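Local coordinates for protein flavin-dependent thymidylate synthase (Helicobacter pylori, PDB 3AH5) that catalyses the FAD-dependent reductive methylation of dUMP to dTMP, taking the methyl group from methylenetetrahydrofolate, and works as a homotetramer whose subunits share the flavin sites, at residues A[6-11]-A[196-201]; A[55-60]-A[192-197]; A[96-101]-A[128-133]. All blocks are in the same frame, centred on the assembly; numbering follows the deposited sequence.

Interaction 1: residues A[6-11]-A[196-201]. With SO4 (sulfate ion), chain I.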
loop_
_atom_site.group_PDB
_atom_site.type_symbol
_atom_site.label_atom_id
_atom_site.label_comp_id
_atom_site.label_asym_id
_atom_site.label_seq_id
_atom_site.Cartn_x
_atom_site.Cartn_y
_atom_site.Cartn_z
ATOM N N LYS A 6 11.005 -3.121 -20.392
ATOM C CA LYS A 6 12.380 -2.646 -20.348
ATOM C C LYS A 6 13.291 -3.467 -19.447
ATOM O O LYS A 6 14.478 -3.608 -19.720
ATOM C CB LYS A 6 12.385 -1.176 -19.921
ATOM C CG LYS A 6 11.790 -0.255 -20.980
ATOM C CD LYS A 6 11.093 0.964 -20.388
ATOM C CE LYS A 6 12.035 1.876 -19.638
ATOM N NZ LYS A 6 11.351 3.145 -19.264
ATOM N N HIS A 7 12.739 -4.006 -18.368
ATOM C CA HIS A 7 13.531 -4.819 -17.460
ATOM C C HIS A 7 12.639 -5.720 -16.621
ATOM O O HIS A 7 11.455 -5.436 -16.422
ATOM C CB HIS A 7 14.363 -3.930 -16.532
ATOM C CG HIS A 7 15.436 -4.669 -15.788
ATOM N ND1 HIS A 7 16.664 -4.958 -16.343
ATOM C CD2 HIS A 7 15.449 -5.212 -14.548
ATOM C CE1 HIS A 7 17.386 -5.648 -15.478
ATOM N NE2 HIS A 7 16.671 -5.817 -14.380
ATOM N N TYR A 8 13.209 -6.818 -16.143
ATOM C CA TYR A 8 12.476 -7.737 -15.292
ATOM C C TYR A 8 13.425 -8.501 -14.385
ATOM O O TYR A 8 14.591 -8.728 -14.718
ATOM C CB TYR A 8 11.632 -8.718 -16.108
ATOM C CG TYR A 8 12.402 -9.569 -17.094
ATOM C CD1 TYR A 8 12.640 -9.123 -18.397
ATOM C CD2 TYR A 8 12.875 -10.831 -16.731
ATOM C CE1 TYR A 8 13.320 -9.912 -19.310
ATOM C CE2 TYR A 8 13.557 -11.626 -17.632
ATOM C CZ TYR A 8 13.775 -11.163 -18.920
ATOM O OH TYR A 8 14.423 -11.966 -19.829
ATOM N N THR A 9 12.904 -8.878 -13.225
ATOM C CA THR A 9 13.656 -9.614 -12.227
ATOM C C THR A 9 13.765 -11.086 -12.624
ATOM O O THR A 9 12.775 -11.702 -13.014
ATOM C CB THR A 9 12.957 -9.518 -10.858
ATOM O OG1 THR A 9 12.724 -8.142 -10.534
ATOM C CG2 THR A 9 13.819 -10.147 -9.773
ATOM N N PRO A 10 14.974 -11.664 -12.537
ATOM C CA PRO A 10 15.156 -13.073 -12.894
ATOM C C PRO A 10 14.211 -13.984 -12.104
ATOM O O PRO A 10 14.005 -13.794 -10.904
ATOM C CB PRO A 10 16.627 -13.321 -12.561
ATOM C CG PRO A 10 17.258 -11.998 -12.868
ATOM C CD PRO A 10 16.270 -11.025 -12.240
ATOM N N LEU A 11 13.646 -14.972 -12.791
ATOM C CA LEU A 11 12.706 -15.914 -12.189
ATOM C C LEU A 11 13.146 -16.566 -10.887
ATOM O O LEU A 11 12.368 -16.632 -9.937
ATOM C CB LEU A 11 12.358 -17.025 -13.181
ATOM C CG LEU A 11 10.930 -17.117 -13.731
ATOM C CD1 LEU A 11 10.805 -18.421 -14.514
ATOM C CD2 LEU A 11 9.899 -17.075 -12.603
ATOM N N GLY A 196 9.010 -14.378 -22.517
ATOM C CA GLY A 196 8.449 -15.710 -22.661
ATOM C C GLY A 196 8.602 -16.627 -21.459
ATOM O O GLY A 196 7.677 -17.347 -21.094
ATOM N N GLU A 197 9.768 -16.607 -20.830
ATOM C CA GLU A 197 10.008 -17.477 -19.689
ATOM C C GLU A 197 9.038 -17.289 -18.510
ATOM O O GLU A 197 8.759 -18.248 -17.789
ATOM C CB GLU A 197 11.450 -17.301 -19.200
ATOM C CG GLU A 197 11.899 -18.369 -18.205
ATOM C CD GLU A 197 13.231 -18.051 -17.536
ATOM O OE1 GLU A 197 13.755 -18.932 -16.814
ATOM O OE2 GLU A 197 13.749 -16.925 -17.721
ATOM N N HIS A 198 8.519 -16.072 -18.325
ATOM C CA HIS A 198 7.616 -15.757 -17.206
ATOM C C HIS A 198 6.112 -15.841 -17.468
ATOM O O HIS A 198 5.324 -15.937 -16.529
ATOM C CB HIS A 198 7.886 -14.341 -16.673
ATOM C CG HIS A 198 9.280 -14.118 -16.171
ATOM N ND1 HIS A 198 9.563 -13.242 -15.144
ATOM C CD2 HIS A 198 10.473 -14.620 -16.575
ATOM C CE1 HIS A 198 10.867 -13.217 -14.936
ATOM N NE2 HIS A 198 11.442 -14.042 -15.791
ATOM N N GLN A 199 5.709 -15.792 -18.729
ATOM C CA GLN A 199 4.294 -15.804 -19.064
ATOM C C GLN A 199 3.424 -16.885 -18.422
ATOM O O GLN A 199 2.226 -16.675 -18.220
ATOM C CB GLN A 199 4.127 -15.827 -20.586
ATOM C CG GLN A 199 4.686 -14.582 -21.271
ATOM C CD GLN A 199 4.453 -14.570 -22.775
ATOM O OE1 GLN A 199 4.725 -15.554 -23.467
ATOM N NE2 GLN A 199 3.958 -13.450 -23.289
ATOM N N TYR A 200 4.010 -18.027 -18.082
ATOM C CA TYR A 200 3.235 -19.112 -17.482
ATOM C C TYR A 200 2.673 -18.733 -16.110
ATOM O O TYR A 200 1.765 -19.390 -15.590
ATOM C CB TYR A 200 4.096 -20.372 -17.360
ATOM C CG TYR A 200 5.072 -20.362 -16.206
ATOM C CD1 TYR A 200 4.857 -21.159 -15.084
ATOM C CD2 TYR A 200 6.233 -19.593 -16.257
ATOM C CE1 TYR A 200 5.778 -21.201 -14.043
ATOM C CE2 TYR A 200 7.163 -19.628 -15.220
ATOM C CZ TYR A 200 6.931 -20.433 -14.119
ATOM O OH TYR A 200 7.859 -20.477 -13.100
ATOM N N LEU A 201 3.224 -17.669 -15.535
ATOM C CA LEU A 201 2.798 -17.169 -14.232
ATOM C C LEU A 201 1.618 -16.214 -14.373
ATOM O O LEU A 201 1.024 -15.806 -13.378
ATOM C CB LEU A 201 3.951 -16.421 -13.571
ATOM C CG LEU A 201 4.720 -17.039 -12.406
ATOM C CD1 LEU A 201 4.720 -18.543 -12.493
ATOM C CD2 LEU A 201 6.135 -16.478 -12.415
HETATM S S SO4 I . 11.520 -13.122 -24.826
HETATM O O1 SO4 I . 12.528 -13.402 -25.867
HETATM O O2 SO4 I . 10.360 -14.016 -25.015
HETATM O O3 SO4 I . 11.077 -11.716 -24.928
HETATM O O4 SO4 I . 12.117 -13.350 -23.496
HETATM O O HOH W 1 13.905 -14.970 -19.524
HETATM O O HOH W 2 14.239 -14.871 -15.922
#

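Interaction 2: residues A[55-60]-A[192-197]. With SO4 (sulfate ion), chain I.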
loop_
_atom_site.group_PDB
_atom_site.type_symbol
_atom_site.label_atom_id
_atom_site.label_comp_id
_atom_site.label_asym_id
_atom_site.label_seq_id
_atom_site.Cartn_x
_atom_site.Cartn_y
_atom_site.Cartn_z
ATOM N N LEU A 55 9.210 -10.482 -7.818
ATOM C CA LEU A 55 9.370 -10.310 -9.256
ATOM C C LEU A 55 8.836 -8.942 -9.677
ATOM O O LEU A 55 7.670 -8.626 -9.444
ATOM C CB LEU A 55 8.636 -11.426 -10.004
ATOM C CG LEU A 55 9.217 -12.825 -9.783
ATOM C CD1 LEU A 55 8.318 -13.880 -10.405
ATOM C CD2 LEU A 55 10.615 -12.883 -10.368
ATOM N N TYR A 56 9.700 -8.138 -10.296
ATOM C CA TYR A 56 9.343 -6.793 -10.738
ATOM C C TYR A 56 9.468 -6.694 -12.262
ATOM O O TYR A 56 10.221 -7.448 -12.881
ATOM C CB TYR A 56 10.275 -5.784 -10.065
ATOM C CG TYR A 56 9.679 -4.413 -9.805
ATOM C CD1 TYR A 56 8.429 -4.275 -9.197
ATOM C CD2 TYR A 56 10.403 -3.254 -10.096
ATOM C CE1 TYR A 56 7.919 -3.025 -8.879
ATOM C CE2 TYR A 56 9.904 -1.997 -9.778
ATOM C CZ TYR A 56 8.662 -1.890 -9.163
ATOM O OH TYR A 56 8.197 -0.651 -8.780
ATOM N N TYR A 57 8.729 -5.760 -12.858
ATOM C CA TYR A 57 8.741 -5.572 -14.301
ATOM C C TYR A 57 8.702 -4.087 -14.643
ATOM O O TYR A 57 7.807 -3.363 -14.203
ATOM C CB TYR A 57 7.526 -6.272 -14.914
ATOM C CG TYR A 57 7.481 -7.763 -14.645
ATOM C CD1 TYR A 57 8.264 -8.650 -15.387
ATOM C CD2 TYR A 57 6.670 -8.284 -13.627
ATOM C CE1 TYR A 57 8.245 -10.020 -15.123
ATOM C CE2 TYR A 57 6.644 -9.649 -13.355
ATOM C CZ TYR A 57 7.435 -10.512 -14.107
ATOM O OH TYR A 57 7.419 -11.861 -13.838
ATOM N N ASN A 58 9.678 -3.632 -15.423
ATOM C CA ASN A 58 9.736 -2.230 -15.822
ATOM C C ASN A 58 9.265 -2.136 -17.262
ATOM O O ASN A 58 9.922 -2.648 -18.176
ATOM C CB ASN A 58 11.163 -1.701 -15.705
ATOM C CG ASN A 58 11.720 -1.832 -14.299
ATOM O OD1 ASN A 58 11.217 -1.213 -13.354
ATOM N ND2 ASN A 58 12.765 -2.648 -14.151
ATOM N N PHE A 59 8.119 -1.491 -17.454
ATOM C CA PHE A 59 7.528 -1.337 -18.776
ATOM C C PHE A 59 7.550 0.115 -19.210
ATOM O O PHE A 59 7.818 1.017 -18.418
ATOM C CB PHE A 59 6.050 -1.750 -18.769
ATOM C CG PHE A 59 5.792 -3.184 -18.413
ATOM C CD1 PHE A 59 5.921 -4.190 -19.368
ATOM C CD2 PHE A 59 5.326 -3.517 -17.148
ATOM C CE1 PHE A 59 5.576 -5.512 -19.068
ATOM C CE2 PHE A 59 4.984 -4.832 -16.842
ATOM C CZ PHE A 59 5.107 -5.831 -17.807
ATOM N N GLU A 60 7.235 0.315 -20.483
ATOM C CA GLU A 60 7.107 1.635 -21.084
ATOM C C GLU A 60 5.796 1.523 -21.851
ATOM O O GLU A 60 5.547 0.513 -22.505
ATOM C CB GLU A 60 8.252 1.933 -22.051
ATOM C CG GLU A 60 8.017 3.198 -22.868
ATOM C CD GLU A 60 9.249 3.654 -23.631
ATOM O OE1 GLU A 60 10.260 4.023 -22.985
ATOM O OE2 GLU A 60 9.207 3.644 -24.878
ATOM N N ASP A 192 1.869 -9.752 -23.434
ATOM C CA ASP A 192 2.723 -10.023 -24.587
ATOM C C ASP A 192 4.129 -9.453 -24.460
ATOM O O ASP A 192 5.085 -10.065 -24.922
ATOM C CB ASP A 192 2.091 -9.490 -25.879
ATOM C CG ASP A 192 0.828 -10.244 -26.271
ATOM O OD1 ASP A 192 0.692 -11.446 -25.923
ATOM O OD2 ASP A 192 -0.026 -9.631 -26.949
ATOM N N ALA A 193 4.259 -8.282 -23.848
ATOM C CA ALA A 193 5.566 -7.653 -23.691
ATOM C C ALA A 193 6.424 -8.456 -22.718
ATOM O O ALA A 193 7.655 -8.400 -22.760
ATOM C CB ALA A 193 5.400 -6.215 -23.191
ATOM N N LEU A 194 5.758 -9.204 -21.848
ATOM C CA LEU A 194 6.410 -10.038 -20.850
ATOM C C LEU A 194 7.378 -11.023 -21.497
ATOM O O LEU A 194 7.152 -11.493 -22.611
ATOM C CB LEU A 194 5.339 -10.812 -20.070
ATOM C CG LEU A 194 5.159 -10.635 -18.560
ATOM C CD1 LEU A 194 5.434 -9.205 -18.133
ATOM C CD2 LEU A 194 3.738 -11.045 -18.192
ATOM N N PRO A 195 8.474 -11.353 -20.801
ATOM C CA PRO A 195 9.456 -12.297 -21.343
ATOM C C PRO A 195 8.850 -13.697 -21.388
ATOM O O PRO A 195 8.239 -14.148 -20.417
ATOM C CB PRO A 195 10.609 -12.188 -20.349
ATOM C CG PRO A 195 9.898 -11.951 -19.055
ATOM C CD PRO A 195 8.859 -10.917 -19.447
ATOM N N GLY A 196 9.010 -14.378 -22.517
ATOM C CA GLY A 196 8.449 -15.710 -22.661
ATOM C C GLY A 196 8.602 -16.627 -21.459
ATOM O O GLY A 196 7.677 -17.347 -21.094
ATOM N N GLU A 197 9.768 -16.607 -20.830
ATOM C CA GLU A 197 10.008 -17.477 -19.689
ATOM C C GLU A 197 9.038 -17.289 -18.510
ATOM O O GLU A 197 8.759 -18.248 -17.789
ATOM C CB GLU A 197 11.450 -17.301 -19.200
ATOM C CG GLU A 197 11.899 -18.369 -18.205
ATOM C CD GLU A 197 13.231 -18.051 -17.536
ATOM O OE1 GLU A 197 13.755 -18.932 -16.814
ATOM O OE2 GLU A 197 13.749 -16.925 -17.721
HETATM S S SO4 I . 11.520 -13.122 -24.826
HETATM O O1 SO4 I . 12.528 -13.402 -25.867
HETATM O O2 SO4 I . 10.360 -14.016 -25.015
HETATM O O3 SO4 I . 11.077 -11.716 -24.928
HETATM O O4 SO4 I . 12.117 -13.350 -23.496
#

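Interaction 3: residues A[96-101]-A[128-133]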
loop_
_atom_site.group_PDB
_atom_site.type_symbol
_atom_site.label_atom_id
_atom_site.label_comp_id
_atom_site.label_asym_id
_atom_site.label_seq_id
_atom_site.Cartn_x
_atom_site.Cartn_y
_atom_site.Cartn_z
ATOM N N GLU A 96 0.265 22.658 -37.206
ATOM C CA GLU A 96 -0.744 23.173 -38.127
ATOM C C GLU A 96 -2.158 22.726 -37.778
ATOM O O GLU A 96 -2.371 21.635 -37.241
ATOM C CB GLU A 96 -0.417 22.738 -39.557
ATOM C CG GLU A 96 1.017 23.017 -39.971
ATOM C CD GLU A 96 1.337 24.498 -40.020
ATOM O OE1 GLU A 96 1.030 25.214 -39.042
ATOM O OE2 GLU A 96 1.907 24.948 -41.036
ATOM N N SER A 97 -3.122 23.583 -38.098
ATOM C CA SER A 97 -4.523 23.303 -37.833
ATOM C C SER A 97 -4.895 21.911 -38.330
ATOM O O SER A 97 -4.350 21.443 -39.322
ATOM C CB SER A 97 -5.401 24.346 -38.523
ATOM O OG SER A 97 -6.772 24.022 -38.386
ATOM N N PHE A 98 -5.819 21.258 -37.633
ATOM C CA PHE A 98 -6.280 19.921 -38.006
ATOM C C PHE A 98 -7.607 20.018 -38.772
ATOM O O PHE A 98 -8.282 19.016 -39.022
ATOM C CB PHE A 98 -6.454 19.051 -36.750
ATOM C CG PHE A 98 -5.159 18.708 -36.062
ATOM C CD1 PHE A 98 -4.343 17.691 -36.552
ATOM C CD2 PHE A 98 -4.744 19.413 -34.933
ATOM C CE1 PHE A 98 -3.140 17.379 -35.934
ATOM C CE2 PHE A 98 -3.533 19.108 -34.303
ATOM C CZ PHE A 98 -2.731 18.090 -34.806
ATOM N N LEU A 99 -7.981 21.237 -39.135
ATOM C CA LEU A 99 -9.211 21.458 -39.882
ATOM C C LEU A 99 -8.883 22.105 -41.226
ATOM O O LEU A 99 -7.895 22.836 -41.346
ATOM C CB LEU A 99 -10.171 22.348 -39.081
ATOM C CG LEU A 99 -11.065 21.693 -38.022
ATOM C CD1 LEU A 99 -12.114 20.829 -38.691
ATOM C CD2 LEU A 99 -10.229 20.860 -37.084
ATOM N N PRO A 100 -9.695 21.831 -42.262
ATOM C CA PRO A 100 -10.880 20.964 -42.254
ATOM C C PRO A 100 -10.532 19.504 -41.987
ATOM O O PRO A 100 -9.379 19.090 -42.134
ATOM C CB PRO A 100 -11.462 21.153 -43.654
ATOM C CG PRO A 100 -11.020 22.532 -44.020
ATOM C CD PRO A 100 -9.585 22.533 -43.550
ATOM N N LEU A 101 -11.547 18.732 -41.611
ATOM C CA LEU A 101 -11.389 17.313 -41.313
ATOM C C LEU A 101 -11.187 16.457 -42.558
ATOM O O LEU A 101 -12.042 15.647 -42.900
ATOM C CB LEU A 101 -12.613 16.809 -40.541
ATOM C CG LEU A 101 -12.477 16.498 -39.046
ATOM C CD1 LEU A 101 -11.661 17.566 -38.333
ATOM C CD2 LEU A 101 -13.869 16.390 -38.440
ATOM N N ALA A 128 -11.956 18.706 -30.715
ATOM C CA ALA A 128 -11.505 19.112 -29.394
ATOM C C ALA A 128 -10.001 19.369 -29.444
ATOM O O ALA A 128 -9.493 20.261 -28.766
ATOM C CB ALA A 128 -11.828 18.032 -28.375
ATOM N N LEU A 129 -9.291 18.585 -30.250
ATOM C CA LEU A 129 -7.848 18.748 -30.382
ATOM C C LEU A 129 -7.540 20.097 -31.026
ATOM O O LEU A 129 -6.654 20.826 -30.576
ATOM C CB LEU A 129 -7.255 17.627 -31.237
ATOM C CG LEU A 129 -5.753 17.757 -31.540
ATOM C CD1 LEU A 129 -4.961 17.633 -30.238
ATOM C CD2 LEU A 129 -5.316 16.676 -32.535
ATOM N N GLU A 130 -8.286 20.429 -32.074
ATOM C CA GLU A 130 -8.092 21.685 -32.780
ATOM C C GLU A 130 -8.349 22.848 -31.839
ATOM O O GLU A 130 -7.512 23.749 -31.723
ATOM C CB GLU A 130 -9.020 21.766 -33.997
ATOM C CG GLU A 130 -8.919 23.066 -34.803
ATOM C CD GLU A 130 -7.490 23.420 -35.194
ATOM O OE1 GLU A 130 -6.649 22.506 -35.311
ATOM O OE2 GLU A 130 -7.210 24.619 -35.395
ATOM N N ASN A 131 -9.492 22.832 -31.160
ATOM C CA ASN A 131 -9.803 23.913 -30.230
ATOM C C ASN A 131 -8.724 24.027 -29.154
ATOM O O ASN A 131 -8.394 25.128 -28.707
ATOM C CB ASN A 131 -11.172 23.701 -29.578
ATOM C CG ASN A 131 -12.316 24.046 -30.506
ATOM O OD1 ASN A 131 -12.168 24.879 -31.403
ATOM N ND2 ASN A 131 -13.470 23.429 -30.285
ATOM N N LEU A 132 -8.171 22.891 -28.742
ATOM C CA LEU A 132 -7.119 22.900 -27.736
ATOM C C LEU A 132 -5.864 23.591 -28.257
ATOM O O LEU A 132 -5.328 24.469 -27.584
ATOM C CB LEU A 132 -6.767 21.475 -27.298
ATOM C CG LEU A 132 -5.603 21.311 -26.313
ATOM C CD1 LEU A 132 -5.889 22.057 -25.019
ATOM C CD2 LEU A 132 -5.388 19.825 -26.035
ATOM N N ARG A 133 -5.393 23.212 -29.447
ATOM C CA ARG A 133 -4.184 23.845 -29.966
ATOM C C ARG A 133 -4.438 25.297 -30.380
ATOM O O ARG A 133 -3.501 26.059 -30.615
ATOM C CB ARG A 133 -3.578 23.054 -31.135
ATOM C CG ARG A 133 -4.249 23.302 -32.438
ATOM C CD ARG A 133 -3.287 23.253 -33.596
ATOM N NE ARG A 133 -3.844 24.073 -34.662
ATOM C CZ ARG A 133 -3.741 25.395 -34.704
ATOM N NH1 ARG A 133 -3.081 26.037 -33.754
ATOM N NH2 ARG A 133 -4.347 26.081 -35.659
#

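Interaction 1: residues A[6-11]-A[196-201]
Leu11 lies across the imidazole of His198, and walking out along the leucine maps most of this contact. Its CB passes 4.1 Å from His198 NE2. CG, one bond further, sits over the ring face, 3.9 Å from the centroid and only 17° off the normal, a CH-pi contact. At the branch the two methyls part: CD1 reaches the side chain of Glu197, near CG and OE1, and the ring edge of Tyr200 at CE2, while CD2 packs against Leu201 CD2 at 3.8 Å.

Tyr8 approaches the same imidazole differently. A chi1 of 58°, with CG between the backbone N and the carbonyl carbon, carries its ring toward 196-201, so that the CD2-CE2 edge faces the histidine in an offset edge-to-face pair, the planes 79° apart. Thr9 O comes close in the imidazole plane, 3.1 Å from His198 CE1. Tyr8 ends strand 2-8, outermost in the antiparallel ThyX sheet within this chain, so the contact joins the end of that strand and the chain just past it to the segment after helix 181-193. Earlier in the strand, Lys6 and His7 both face Asn58, a classic beta bulge.

No direct hydrogen bond crosses between the segments; water does the bridging. One water accepts from Leu11 N, donates to Glu197 OE2 at 2.8 Å and is hydrogen-bonded to His198 NE2 at 2.9 Å. A second joins Tyr8 OH to Glu197 OE2, which it meets at 2.7 Å. The other imidazole nitrogen, ND1, pairs with the hydroxyl of Tyr57, which should hold the ring's rotation. Tyr200 OH is bonded to Lys36 O on helix 33-43.

Interaction 2: residues A[55-60]-A[192-197]
Chi1 near -60° at both Tyr57 and Phe59 sets each CG anti to its carbonyl carbon, and the two rings rise from the strand to meet Leu194. The strand is 56-65, an inner member of the antiparallel ThyX sheet, and the partner is the end of helix 181-193, where Leu194 is the first residue to leave helical geometry. This is a helix terminus laid on a sheet face, held by apolar contacts with no hydrogen bond between the segments.

One methyl, Leu194 CD1, serves both rings. It stands over a face of Tyr57, 4.3 Å from the ring centroid and 21° off the normal, in a CH-pi contact displaced toward the rim. To Phe59 the same methyl lies at the edge, near the ring plane, with CZ 3.4 Å from CD1. Ala193 CB is also at that edge, 4.2 Å from Phe59 CE1. Pro195 adds a looser touch, its CD 4.5 Å from Tyr57 CE1.

The hydroxyl of Tyr57, held by His198, points away from Leu194. Helix 164-174 adds to the packing: Ala164 and Leu167 touch Tyr57, and Leu167 also touches Leu194. Beyond Pro195 the chain meets a sulfate, probably from the crystallisation liquor: Gly196 N donates to its O2 at 2.9 Å, with an N-H...O angle of 153°.

Interaction 3: residues A[96-101]-A[128-133]
The irregular segment 96-101 runs beside one turn of helix 119-138, and the backbones come closest at Phe98 and Glu130, whose CA atoms are 5.8 Å apart. Glu130 reaches out from the helix with CG anti to its backbone N, chi1 179°, then bends at chi2, and this carries its carboxylate to the loop. OE1 accepts from Phe98 N at 2.8 Å in a nearly straight bond, 171° at the hydrogen, although the N-H arrives from well above the carboxylate plane. OE2 lies 3.1 Å from Ser97 OG, a weak and unsettled hydrogen bond. That hydroxyl also accepts from Leu99 N at 3.1 Å, which makes an ST turn and holds the loop in shape beside the carboxylate.

Arg133, one turn further along the helix, grips the same carboxylate: its NH2 is 3.2 Å from Glu130 OE2 in a salt bridge, with a weak bond from NE to OE1, and NH2 has a second acid partner in Glu138. The guanidinium meets Ser97 with its edge, NE lying 3.3 Å from Ser97 CA. These charges would probably favour the ionised form of the carboxylate.

The apolar part of the contact is Phe98 on Leu129. Leu129 CD2 lies over one face of the ring, 3.6 Å from the centroid, while the carbonyl O of Glu96 stands above the opposite face. On Glu130's aliphatic part, CB and CG both pack against Leu99 CD2. Ala109 touches both Phe98 and Leu129, and Val126 also packs on Phe98, so Phe98 is packed between helix 103-109, which follows the loop, and helix 119-138.

From the N terminus, the chain passes 6-11 and then 55-60, which lie on the neighbouring strands 2-8 and 56-65, and, after strand 79-82, leaves for the helical part of the subunit. There interaction 3 closes a short loop of 26 residues, bringing 128-133 of helix 119-138 back onto 96-101. Only near the C terminus do the two long loops close: 192-197 returns to 55-60 and 196-201 to 6-11, so interaction 3 lies within interaction 2, which in turn lies within interaction 1. Interactions 1 and 2 share Gly196 and Glu197, and their centres are about 5 Å apart. Interaction 3 lies on the opposite side of the chain's centre from both, its centre about 37 Å from that of interaction 2.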